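Long-range contacts in beta-porphyranase B (Bacteroides plebeius, PDB 4AWD), which hydrolyses the sulfated red-seaweed polysaccharide porphyran at its beta-D-galactose-(1->4)-alpha-L-galactose-6-sulfate linkages, releasing mostly disaccharides: residues N200-S205 / S230-P235; E41-Y46 / Y317-I322; T83-N88 / R118-A123. All coordinates share one frame; numbering follows the deposited sequence.

Contact 1 (N200-S205 / S230-P235)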
# COMPACT_ATOMS: atom_id res chain seq x y z
N ASN A 200 8.31 5.95 -11.71
CA ASN A 200 7.60 4.83 -12.31
C ASN A 200 8.47 3.61 -12.66
O ASN A 200 7.93 2.60 -13.15
CB ASN A 200 6.81 5.29 -13.54
CG ASN A 200 7.71 5.61 -14.74
OD1 ASN A 200 8.73 6.30 -14.61
ND2 ASN A 200 7.31 5.12 -15.92
N MET A 201 9.78 3.72 -12.41
CA MET A 201 10.75 2.64 -12.69
C MET A 201 11.63 2.30 -11.49
O MET A 201 12.77 1.83 -11.67
CB MET A 201 11.66 2.98 -13.88
CG MET A 201 10.92 3.14 -15.18
SD MET A 201 11.97 3.59 -16.56
CE MET A 201 10.85 4.72 -17.36
N GLN A 202 11.14 2.54 -10.29
CA GLN A 202 11.92 2.29 -9.09
C GLN A 202 11.06 1.54 -8.09
O GLN A 202 9.85 1.75 -8.02
CB GLN A 202 12.50 3.61 -8.49
CG GLN A 202 13.36 4.50 -9.44
CD GLN A 202 14.76 3.94 -9.77
OE1 GLN A 202 15.20 2.97 -9.15
NE2 GLN A 202 15.47 4.55 -10.75
N MET A 203 11.69 0.65 -7.33
CA MET A 203 11.00 -0.10 -6.27
C MET A 203 10.90 0.84 -5.08
O MET A 203 11.73 0.81 -4.17
CB MET A 203 11.80 -1.36 -5.90
CG MET A 203 11.13 -2.35 -4.94
SD MET A 203 9.67 -3.14 -5.66
CE MET A 203 9.01 -4.01 -4.24
N ASN A 204 9.89 1.71 -5.13
CA ASN A 204 9.60 2.61 -4.01
C ASN A 204 8.83 1.89 -2.90
O ASN A 204 7.61 1.75 -2.96
CB ASN A 204 8.85 3.85 -4.49
CG ASN A 204 9.39 4.38 -5.79
OD1 ASN A 204 10.53 4.84 -5.85
ND2 ASN A 204 8.57 4.33 -6.84
N SER A 205 9.55 1.44 -1.89
CA SER A 205 8.94 0.77 -0.74
C SER A 205 9.33 1.63 0.43
O SER A 205 10.16 2.52 0.27
CB SER A 205 9.50 -0.63 -0.57
OG SER A 205 9.29 -1.39 -1.74
N SER A 230 19.09 -3.84 -5.56
CA SER A 230 18.60 -2.93 -6.60
C SER A 230 17.35 -2.13 -6.20
O SER A 230 16.54 -2.58 -5.39
CB SER A 230 18.33 -3.72 -7.89
OG SER A 230 17.92 -2.85 -8.92
N TYR A 231 17.23 -0.93 -6.76
CA TYR A 231 16.00 -0.13 -6.74
C TYR A 231 15.33 -0.18 -8.12
O TYR A 231 14.25 0.39 -8.31
CB TYR A 231 16.31 1.34 -6.44
CG TYR A 231 17.10 1.62 -5.18
CD1 TYR A 231 17.05 0.75 -4.08
CD2 TYR A 231 17.89 2.77 -5.07
CE1 TYR A 231 17.77 1.02 -2.91
CE2 TYR A 231 18.61 3.06 -3.91
CZ TYR A 231 18.55 2.18 -2.83
OH TYR A 231 19.25 2.43 -1.68
N MET A 232 15.96 -0.85 -9.08
CA MET A 232 15.60 -0.71 -10.50
C MET A 232 14.40 -1.55 -10.90
O MET A 232 14.33 -2.75 -10.63
CB MET A 232 16.79 -1.05 -11.41
CG MET A 232 18.05 -0.20 -11.18
SD MET A 232 17.84 1.54 -11.63
CE MET A 232 18.01 1.46 -13.43
N THR A 233 13.47 -0.92 -11.58
CA THR A 233 12.19 -1.53 -11.87
C THR A 233 11.74 -1.18 -13.29
O THR A 233 12.31 -0.32 -13.93
CB THR A 233 11.22 -1.17 -10.71
OG1 THR A 233 10.99 -2.33 -9.89
CG2 THR A 233 9.94 -0.54 -11.17
N ASP A 234 10.75 -1.90 -13.81
CA ASP A 234 10.25 -1.62 -15.16
C ASP A 234 9.12 -0.61 -15.09
O ASP A 234 8.48 -0.48 -14.05
CB ASP A 234 9.77 -2.92 -15.81
CG ASP A 234 10.84 -3.97 -15.86
OD1 ASP A 234 11.81 -3.81 -16.63
OD2 ASP A 234 10.71 -4.97 -15.12
N PRO A 235 8.85 0.12 -16.20
CA PRO A 235 7.78 1.14 -16.18
C PRO A 235 6.46 0.55 -15.64
O PRO A 235 5.93 -0.41 -16.21
CB PRO A 235 7.67 1.57 -17.65
CG PRO A 235 9.01 1.27 -18.24
CD PRO A 235 9.48 0.02 -17.54

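Contact 2 (E41-Y46 / Y317-I322)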
# COMPACT_ATOMS: atom_id res chain seq x y z
N GLU A 41 13.01 -19.13 0.12
CA GLU A 41 13.02 -20.37 0.88
C GLU A 41 12.70 -20.04 2.33
O GLU A 41 13.27 -19.12 2.92
CB GLU A 41 14.37 -21.07 0.80
N ALA A 42 11.75 -20.79 2.89
CA ALA A 42 11.41 -20.68 4.29
C ALA A 42 12.64 -21.07 5.12
O ALA A 42 13.45 -21.89 4.67
CB ALA A 42 10.24 -21.61 4.62
N PRO A 43 12.78 -20.48 6.32
CA PRO A 43 13.81 -20.96 7.25
C PRO A 43 13.67 -22.45 7.53
O PRO A 43 12.56 -23.02 7.45
CB PRO A 43 13.51 -20.18 8.53
CG PRO A 43 12.86 -18.93 8.07
CD PRO A 43 12.03 -19.34 6.87
N GLU A 44 14.80 -23.08 7.85
CA GLU A 44 14.82 -24.47 8.30
C GLU A 44 13.87 -24.69 9.47
O GLU A 44 13.87 -23.93 10.44
CB GLU A 44 16.24 -24.91 8.69
CG GLU A 44 16.41 -26.43 8.65
CD GLU A 44 17.62 -26.94 9.40
OE1 GLU A 44 18.39 -26.11 9.96
OE2 GLU A 44 17.80 -28.18 9.43
N GLY A 45 13.05 -25.73 9.34
CA GLY A 45 12.04 -26.06 10.35
C GLY A 45 10.67 -25.50 10.06
O GLY A 45 9.68 -25.93 10.66
N TYR A 46 10.58 -24.54 9.13
CA TYR A 46 9.32 -23.86 8.85
C TYR A 46 8.85 -24.04 7.41
O TYR A 46 9.62 -24.47 6.56
CB TYR A 46 9.42 -22.37 9.23
CG TYR A 46 9.61 -22.14 10.71
CD1 TYR A 46 10.86 -22.31 11.31
CD2 TYR A 46 8.54 -21.76 11.52
CE1 TYR A 46 11.04 -22.11 12.68
CE2 TYR A 46 8.71 -21.56 12.89
CZ TYR A 46 9.96 -21.74 13.46
OH TYR A 46 10.14 -21.53 14.82
N TYR A 317 1.06 -14.89 3.07
CA TYR A 317 1.52 -16.14 3.64
C TYR A 317 1.99 -15.99 5.08
O TYR A 317 2.36 -14.91 5.52
CB TYR A 317 2.61 -16.78 2.76
CG TYR A 317 2.19 -16.96 1.31
CD1 TYR A 317 2.27 -15.89 0.41
CD2 TYR A 317 1.72 -18.18 0.85
CE1 TYR A 317 1.88 -16.04 -0.91
CE2 TYR A 317 1.34 -18.33 -0.49
CZ TYR A 317 1.42 -17.25 -1.35
OH TYR A 317 1.05 -17.38 -2.66
N LYS A 318 1.93 -17.11 5.80
CA LYS A 318 2.42 -17.26 7.16
C LYS A 318 3.48 -18.34 7.23
O LYS A 318 3.42 -19.33 6.50
CB LYS A 318 1.26 -17.70 8.05
CG LYS A 318 0.80 -16.69 9.08
CD LYS A 318 -0.64 -16.99 9.51
CE LYS A 318 -0.92 -18.49 9.66
NZ LYS A 318 -2.35 -18.76 9.98
N LEU A 319 4.44 -18.17 8.12
CA LEU A 319 5.36 -19.24 8.44
C LEU A 319 4.80 -20.11 9.56
O LEU A 319 4.32 -19.62 10.58
CB LEU A 319 6.72 -18.70 8.83
CG LEU A 319 7.63 -18.26 7.69
CD1 LEU A 319 8.85 -17.60 8.29
CD2 LEU A 319 8.04 -19.44 6.81
N VAL A 320 4.90 -21.42 9.34
CA VAL A 320 4.43 -22.42 10.29
C VAL A 320 5.53 -23.49 10.44
O VAL A 320 6.25 -23.75 9.47
CB VAL A 320 3.07 -22.98 9.79
CG1 VAL A 320 3.03 -24.49 9.75
CG2 VAL A 320 1.90 -22.39 10.57
N PRO A 321 5.68 -24.08 11.64
CA PRO A 321 6.66 -25.18 11.76
C PRO A 321 6.22 -26.37 10.92
O PRO A 321 5.02 -26.70 10.90
CB PRO A 321 6.65 -25.53 13.25
CG PRO A 321 5.99 -24.34 13.93
CD PRO A 321 5.01 -23.81 12.93
N ILE A 322 7.16 -26.99 10.21
CA ILE A 322 6.86 -28.14 9.35
C ILE A 322 6.13 -29.25 10.11
O ILE A 322 5.04 -29.67 9.70
CB ILE A 322 8.13 -28.71 8.65
CG1 ILE A 322 8.64 -27.75 7.58
CG2 ILE A 322 7.83 -30.08 8.01
CD1 ILE A 322 9.98 -28.15 6.96

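Contact 3 (T83-N88 / R118-A123)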
# COMPACT_ATOMS: atom_id res chain seq x y z
N THR A 83 -10.42 11.94 -3.72
CA THR A 83 -10.81 11.09 -2.62
C THR A 83 -11.09 9.67 -3.12
O THR A 83 -10.58 9.28 -4.19
CB THR A 83 -11.96 11.74 -1.79
OG1 THR A 83 -12.28 10.89 -0.68
CG2 THR A 83 -13.19 12.01 -2.64
N PHE A 84 -11.88 8.89 -2.38
CA PHE A 84 -12.10 7.48 -2.71
C PHE A 84 -13.59 7.15 -2.76
O PHE A 84 -14.35 7.55 -1.90
CB PHE A 84 -11.42 6.57 -1.69
CG PHE A 84 -10.05 7.06 -1.23
CD1 PHE A 84 -8.95 7.02 -2.09
CD2 PHE A 84 -9.85 7.48 0.09
CE1 PHE A 84 -7.68 7.45 -1.66
CE2 PHE A 84 -8.63 7.93 0.53
CZ PHE A 84 -7.52 7.91 -0.33
N LYS A 85 -14.00 6.42 -3.78
CA LYS A 85 -15.38 5.98 -3.85
C LYS A 85 -15.46 4.48 -4.08
O LYS A 85 -14.66 3.91 -4.82
CB LYS A 85 -16.13 6.74 -4.94
CG LYS A 85 -16.19 8.23 -4.72
CD LYS A 85 -17.11 8.58 -3.57
CE LYS A 85 -17.29 10.07 -3.48
NZ LYS A 85 -17.51 10.56 -2.12
N ALA A 86 -16.45 3.86 -3.46
CA ALA A 86 -16.72 2.43 -3.65
C ALA A 86 -16.99 2.09 -5.11
O ALA A 86 -16.55 1.04 -5.59
CB ALA A 86 -17.89 1.97 -2.75
N GLU A 87 -17.70 2.97 -5.81
CA GLU A 87 -18.06 2.75 -7.22
C GLU A 87 -16.85 2.66 -8.15
O GLU A 87 -17.00 2.18 -9.29
CB GLU A 87 -19.01 3.86 -7.73
CG GLU A 87 -20.34 3.97 -7.00
CD GLU A 87 -20.19 4.55 -5.59
OE1 GLU A 87 -19.24 5.33 -5.34
OE2 GLU A 87 -21.01 4.21 -4.72
N ASN A 88 -15.68 3.11 -7.69
CA ASN A 88 -14.45 3.06 -8.48
C ASN A 88 -13.68 1.75 -8.35
O ASN A 88 -12.62 1.56 -8.97
CB ASN A 88 -13.51 4.22 -8.11
CG ASN A 88 -14.01 5.56 -8.61
OD1 ASN A 88 -15.12 5.99 -8.30
ND2 ASN A 88 -13.18 6.24 -9.38
N ARG A 118 -12.36 16.86 -6.73
CA ARG A 118 -12.90 16.80 -8.09
C ARG A 118 -12.43 15.55 -8.81
O ARG A 118 -12.76 15.34 -9.98
CB ARG A 118 -12.56 18.05 -8.90
CG ARG A 118 -11.07 18.22 -9.16
CD ARG A 118 -10.76 19.48 -9.93
NE ARG A 118 -9.47 19.39 -10.61
CZ ARG A 118 -8.32 19.87 -10.14
NH1 ARG A 118 -8.27 20.49 -8.95
NH2 ARG A 118 -7.22 19.73 -10.86
N LEU A 119 -11.64 14.73 -8.12
CA LEU A 119 -11.21 13.45 -8.64
C LEU A 119 -11.61 12.35 -7.68
O LEU A 119 -11.57 12.52 -6.45
CB LEU A 119 -9.69 13.44 -8.88
CG LEU A 119 -9.13 14.24 -10.07
CD1 LEU A 119 -7.63 14.44 -9.93
CD2 LEU A 119 -9.45 13.56 -11.40
N ALA A 120 -12.01 11.21 -8.23
CA ALA A 120 -12.30 10.06 -7.40
C ALA A 120 -11.37 8.89 -7.73
O ALA A 120 -11.22 8.51 -8.90
CB ALA A 120 -13.77 9.67 -7.50
N GLY A 121 -10.73 8.37 -6.69
CA GLY A 121 -9.98 7.10 -6.79
C GLY A 121 -10.61 6.01 -5.95
O GLY A 121 -11.80 6.07 -5.61
N GLY A 122 -9.81 5.02 -5.59
CA GLY A 122 -10.25 3.90 -4.76
C GLY A 122 -9.33 3.64 -3.59
O GLY A 122 -8.13 3.80 -3.68
N ALA A 123 -9.93 3.25 -2.46
CA ALA A 123 -9.18 2.79 -1.30
C ALA A 123 -9.83 1.53 -0.76
O ALA A 123 -10.91 1.60 -0.14
CB ALA A 123 -9.14 3.85 -0.23

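Contact 1 (N200-S205 / S230-P235)
With its CG set beside its own backbone N (chi1 -63°) and the next bond extended, Met201 carries its thioether across the ring of Pro235, where Met201 CE comes within 4.0 Å of Pro235 CG. Thr233 sends a methyl to the same segment from the facing loop, 230-235: Thr233 CG2 presses on the peptide between Met201 and Gln202, 3.3 Å from Met201 C. Around these side chains the backbones run roughly antiparallel and form a single bridge, Gln202 with Met232. Its two hydrogen bonds differ in quality. Met203 N reaches Tyr231 O at 2.8 Å and is fairly straight (160° at the hydrogen). Thr233 N gives to Met201 O at the same length, 2.8 Å, but the bond is bent and the donor stands well above the carbonyl plane. Tyr231 O also meets Gln202 CA in a C-H...O contact of 3.1 Å. Outside the pair, Tyr263 OH bonds Met203 O, and Tyr257 OH holds the carboxylate of Asp234. The example illustrates two loop segments joined by main-chain hydrogen bonds: amide and carbonyl groups make the directional links, with methionine, threonine and proline carbons packed round them.

Contact 2 (E41-Y46 / Y317-I322)
Leu319 and the loop residues Ala42 and Pro43 form the apolar half of this contact, and the conformation of the leucine decides how they meet. Its CB points to the loop, and a chi1 of -79° with an extended chi2 (173°) places CD1 by Pro43 and CD2 by Ala42. Leu319 CD2 abuts the methyl of Ala42, with CB at 3.8 Å, while Leu319 CD1 approaches the pyrrolidine ring of Pro43 at CD, 3.9 Å away, the two side chains crossing at a slant. A third neighbour, Tyr46, touches Leu319 CD2 through its CB.

From there the Tyr46 ring runs on past Val320 to Pro321. Its CG lies beside the backbone N (chi1 -65°), and the ring extends from that point to pass the peptide that joins Val320 to Pro321, with Tyr46 CD2 at 3.6 Å from Val320 C. Tyr46 and Pro321 form an antiparallel non-hydrogen-bonded pair whose side chains diverge, yet Tyr46 CE2 still meets Pro321 CG obliquely, at 4.0 Å. Beyond them Ile322 lays CG1 against Tyr46 O at 3.6 Å, and its CG1 and CD1 lie along the Gly45-Tyr46 backbone.

A type II turn from Pro43 to Tyr46 presents Gly45 O to the end of strand 308-321, where Ile322, just past it, donates a nearly straight hydrogen bond of 2.8 Å from its N. The same oxygen receives a C-H...O contact from Pro321 CA.

Strand 46-50 carries the pairing onward antiparallel to strand 308-321, with Lys47 and Val49 bonding to Val320 and Lys318. Trp48 and Trp246, the latter from strand 241-249, pack against Leu319, and Tyr317 OH bonds Ala32 O in helix 30-34, tying the N-terminal helix to this last strand.

Contact 3 (T83-N88 / R118-A123)
Phe84 and Ala123 make a tightly packed part of this contact: the alanine methyl sits over one face of the phenylalanine ring, with Ala123 CB 3.7 Å from the ring centroid and 20° off its normal. The CB is offset toward the rim, closest to Phe84 CG at 3.5 Å, a true CH-pi approach. A chi1 of -39° puts CG beside the backbone N and helps the face settle on the alanine, while Gly121 C lies near the ring plane, at its edge.

Next to this packing the backbones run parallel and are joined by hydrogen bonds. Gly121 uses both its polar backbone atoms: its N donates to Thr83 O at 2.7 Å, and its O accepts from Lys85 N. Thr83 N in turn bonds Leu119 O at 3.0 Å, which completes the parallel pattern, one residue of one strand bonding to two of the other. Gly121, without a side chain, lies close to Thr83 O and Phe84, and Asn88 CB rests 3.5 Å from Gly121 O. The amide of Asn88 lies beside Ala120 but turns its hydrogen bonds to Ile99 O and Thr101 OG1 of the next strand.

The Lys85 side chain packs more loosely than the Phe84-Ala123 face. Lys85 touches Ala120 CB with its CG at 4.0 Å, after which its chain bends away and its ammonium forms a salt bridge with Glu107. Glu87 lies toward solvent.

Strand 82-84 thus joins strand 117-126 as a short parallel pair within the mostly antiparallel beta-jelly-roll sandwich of family GH16. Phe84 also meets Trp75 edge-to-face and borders Glu287, consistent with a place behind these probable substrate-binding residues.

The three contacts are well separated tie points in one beta-rich domain. Contacts 1 and 3, whose centres lie 26 Å apart, follow one another along the chain, contact 3 first, and are both nested within the loop that contact 2 closes between its two ends. Contact 2 is the outlier, 28 Å from contact 1 and 38 Å from contact 3 between centres, and lies on the other side of the chain's centre from contact 3. Contacts 1 and 3 lie near the probable active site: the side chain of Met203 lies about 9 Å from that of the proposed proton donor Glu181, and that of Phe84 about 4 Å from those of Trp75 and Glu287. Contact 2 lies away from it, although its strand 308-321 supplies Asp312 to the calcium site.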